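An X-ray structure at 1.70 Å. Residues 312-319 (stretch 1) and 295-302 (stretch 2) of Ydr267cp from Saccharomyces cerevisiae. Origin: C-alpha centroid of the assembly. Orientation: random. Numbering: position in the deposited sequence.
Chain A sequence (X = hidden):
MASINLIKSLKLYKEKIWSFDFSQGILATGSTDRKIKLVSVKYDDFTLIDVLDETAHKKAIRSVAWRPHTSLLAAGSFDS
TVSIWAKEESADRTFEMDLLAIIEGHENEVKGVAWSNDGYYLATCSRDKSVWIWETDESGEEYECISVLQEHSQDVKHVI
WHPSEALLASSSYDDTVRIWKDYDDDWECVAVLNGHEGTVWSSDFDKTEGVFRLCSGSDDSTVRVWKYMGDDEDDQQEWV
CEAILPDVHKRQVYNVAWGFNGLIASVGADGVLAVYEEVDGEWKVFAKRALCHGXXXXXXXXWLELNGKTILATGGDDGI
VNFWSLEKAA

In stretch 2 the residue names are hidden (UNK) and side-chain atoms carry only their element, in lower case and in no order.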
# COMPACT_ATOMS: atom_id res chain seq x y z
N LEU A 312 -10.07 -10.43 4.61
CA LEU A 312 -9.18 -9.34 4.99
C LEU A 312 -7.94 -9.86 5.69
O LEU A 312 -8.01 -10.75 6.54
CB LEU A 312 -9.90 -8.30 5.90
CG LEU A 312 -10.95 -7.45 5.17
CD1 LEU A 312 -12.17 -7.11 6.04
CD2 LEU A 312 -10.26 -6.20 4.65
N ALA A 313 -6.80 -9.30 5.36
CA ALA A 313 -5.61 -9.55 6.17
C ALA A 313 -5.18 -8.28 6.88
O ALA A 313 -5.18 -7.19 6.26
CB ALA A 313 -4.49 -10.09 5.31
N THR A 314 -4.80 -8.41 8.16
CA THR A 314 -4.26 -7.31 8.92
C THR A 314 -2.92 -7.68 9.50
O THR A 314 -2.74 -8.82 9.98
CB THR A 314 -5.20 -6.87 10.09
OG1 THR A 314 -5.51 -8.00 10.92
CG2 THR A 314 -6.47 -6.30 9.57
N GLY A 315 -2.00 -6.73 9.47
CA GLY A 315 -0.66 -6.85 10.06
C GLY A 315 -0.35 -5.84 11.16
O GLY A 315 -0.48 -4.62 10.98
N GLY A 316 0.14 -6.34 12.30
CA GLY A 316 0.24 -5.51 13.50
C GLY A 316 1.59 -5.52 14.18
O GLY A 316 2.49 -6.26 13.77
N ASP A 317 1.73 -4.71 15.23
CA ASP A 317 3.01 -4.49 15.91
C ASP A 317 3.43 -5.75 16.69
O ASP A 317 4.55 -5.81 17.19
CB ASP A 317 2.95 -3.27 16.86
CG ASP A 317 3.38 -1.92 16.18
OD1 ASP A 317 3.73 -1.93 14.99
OD2 ASP A 317 3.43 -0.84 16.85
N ASP A 318 2.54 -6.73 16.77
CA ASP A 318 2.81 -8.00 17.50
C ASP A 318 3.40 -9.09 16.60
O ASP A 318 3.59 -10.25 17.05
CB ASP A 318 1.54 -8.55 18.14
CG ASP A 318 0.35 -8.50 17.21
OD1 ASP A 318 0.50 -7.94 16.10
OD2 ASP A 318 -0.75 -8.97 17.59
N GLY A 319 3.64 -8.77 15.33
CA GLY A 319 4.28 -9.74 14.42
C GLY A 319 3.33 -10.80 13.89
O GLY A 319 3.76 -11.82 13.34
N UNK A 295 -3.58 -5.58 22.24
CA UNK A 295 -3.21 -4.23 22.64
C UNK A 295 -2.35 -3.48 21.58
O UNK A 295 -1.95 -2.32 21.80
c UNK A 295 -2.48 -4.26 24.01
c UNK A 295 -2.30 -2.86 24.56
c UNK A 295 -1.13 -4.96 23.89
N UNK A 296 -2.10 -4.14 20.44
CA UNK A 296 -1.13 -3.67 19.46
C UNK A 296 -1.66 -2.80 18.31
O UNK A 296 -2.76 -3.01 17.79
c UNK A 296 1.84 -5.08 20.17
c UNK A 296 2.16 -6.75 21.87
c UNK A 296 0.08 -6.62 20.67
o UNK A 296 2.98 -7.33 22.81
c UNK A 296 0.54 -5.54 19.93
c UNK A 296 -0.34 -4.87 18.88
c UNK A 296 0.88 -7.23 21.65
c UNK A 296 2.66 -5.68 21.13
N UNK A 297 -0.83 -1.84 17.90
CA UNK A 297 -1.14 -0.97 16.76
C UNK A 297 -1.22 -1.85 15.51
O UNK A 297 -0.49 -2.85 15.42
c UNK A 297 -0.07 0.12 16.61
c UNK A 297 -0.15 1.20 17.72
o UNK A 297 0.80 3.27 18.43
o UNK A 297 1.49 2.50 16.52
c UNK A 297 0.77 2.40 17.54
N UNK A 298 -2.12 -1.51 14.58
CA UNK A 298 -2.24 -2.28 13.34
C UNK A 298 -1.72 -1.39 12.21
O UNK A 298 -2.15 -0.22 12.09
c UNK A 298 -5.82 -3.76 13.99
c UNK A 298 -4.38 -3.40 14.23
c UNK A 298 -3.70 -2.71 13.04
c UNK A 298 -3.76 -3.57 11.78
N UNK A 299 -0.85 -1.93 11.35
CA UNK A 299 -0.11 -1.08 10.41
C UNK A 299 -0.57 -1.22 8.98
O UNK A 299 -0.30 -0.32 8.14
c UNK A 299 1.38 -1.44 10.46
o UNK A 299 1.94 -0.07 12.33
n UNK A 299 2.55 -2.24 12.40
c UNK A 299 1.98 -1.19 11.81
N UNK A 300 -1.18 -2.35 8.68
CA UNK A 300 -1.45 -2.74 7.27
C UNK A 300 -2.69 -3.59 7.13
O UNK A 300 -2.99 -4.42 8.01
c UNK A 300 0.32 -4.64 7.23
c UNK A 300 -0.48 -3.65 5.11
c UNK A 300 -0.18 -3.36 6.55
N UNK A 301 -3.43 -3.36 6.04
CA UNK A 301 -4.63 -4.12 5.72
C UNK A 301 -4.74 -4.33 4.22
O UNK A 301 -4.45 -3.42 3.47
c UNK A 301 -7.15 -4.29 6.08
c UNK A 301 -6.12 -2.02 5.61
c UNK A 301 -5.92 -3.41 6.26
N UNK A 302 -5.16 -5.53 3.81
CA UNK A 302 -5.38 -5.86 2.40
C UNK A 302 -6.62 -6.72 2.21
O UNK A 302 -6.91 -7.55 3.05
c UNK A 302 -1.81 -4.40 -0.17
n UNK A 302 -0.60 -4.04 0.61
c UNK A 302 -4.16 -6.61 1.84
c UNK A 302 -3.08 -4.69 0.61
c UNK A 302 -2.88 -5.79 1.65
O HOH W 1 1.95 -1.43 19.67

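Position 295 carries three side-chain carbons, one bearing the other two at the beta position, and they touch nothing of stretch 1. That fork, with no heteroatom, identifies Val 295. The contact places no demand on it.

At position 296 one carbon leads to a ring of six carbons bearing an oxygen. The CA-to-CB bond points toward stretch 1, and the ring meets Asp 317 and Asp 318. This is Tyr 296. Asp 318 CB lies over one ring face, 3.7 Å from the centroid of the Tyr 296 ring, in a CH-pi contact. A flat aromatic ring suits this place because its face can receive the CB of Asp 318.

Position 297 has three carbons in a row, the third carrying two oxygens, and it leaves sideways, its CB 3.6 Å from Asp 317 OD2. A carboxylate one methylene longer than aspartate makes it Glu 297. Its backbone does the binding, since Asp 317 N donates to Glu 297 O at 2.9 Å. Its acid meets another of like charge, Asp 317 OD2 lying 3.9 Å from Glu 297 OE1. The carboxylate is tolerable here because the residue is partly exposed and OE1 is hydrogen-bonded elsewhere in the structure. Water 1 donates to Asp 317 OD2 at 3.2 Å and accepts a weak bond from Glu 297 N at 3.3 Å.

Position 298 shows four carbons forked at the first, one arm two carbons long; the short arm touches Thr 314 and Gly 315. This is Ile 298. Its CG2 lies 4.0 Å from Thr 314 CB and 3.5 Å from Gly 315 O. A branched apolar side chain fits this buried place on the sheet face it shares with Thr 314.

At position 299 two carbons appear, the second bearing one oxygen and one nitrogen; the nitrogen reaches Asp 317. The carboxamide marks Asn 299. Its CB starts sideways, but Asn 299 ND2 donates to Asp 317 OD1 at 2.9 Å, almost linearly, although the place of OD1 is less sure. An amide donor is well matched to a carboxylate acceptor.

Position 300 again has one carbon carrying two, on the face of Gly 315: Val 300. The glycine makes room for this fork, since an ideal CB on Gly 315 would lie 2.7 Å from Val 300 CG1, a clash.

Position 301 has the same three-carbon fork, touching Leu 312 and Thr 314, and is Val 301. Its CG2 packs 3.9 Å from Leu 312 CD2 and 4.1 Å from Thr 314 CG2, a compact apolar fit in a buried place.

Position 302 has four carbons in a row ending in nitrogen, the end leading away from stretch 1: Lys 302. A long chain suits this partly exposed place, carrying NZ to a hydrogen bond elsewhere in the structure while the backbone pairs with Ala 313.

The contact is an antiparallel strand pairing. Ala 313 N donates to Lys 302 O at 2.9 Å, Lys 302 N to Ala 313 O at 3.0 Å, and Gly 315 N to Val 300 O at 2.9 Å. Gly 315 O accepts from both Asn 299 N (2.7 Å) and Val 300 N (3.3 Å), marking the bulge that shifts the register by one. Beyond it, the type I turn closes through its own bond, Gly 319 N to Gly 316 O at 3.2 Å, while Glu 297 O, Asn 299 ND2 and the Tyr 296 ring contact its residues.

Stretch 2, residues 295-302: VYEINVVK
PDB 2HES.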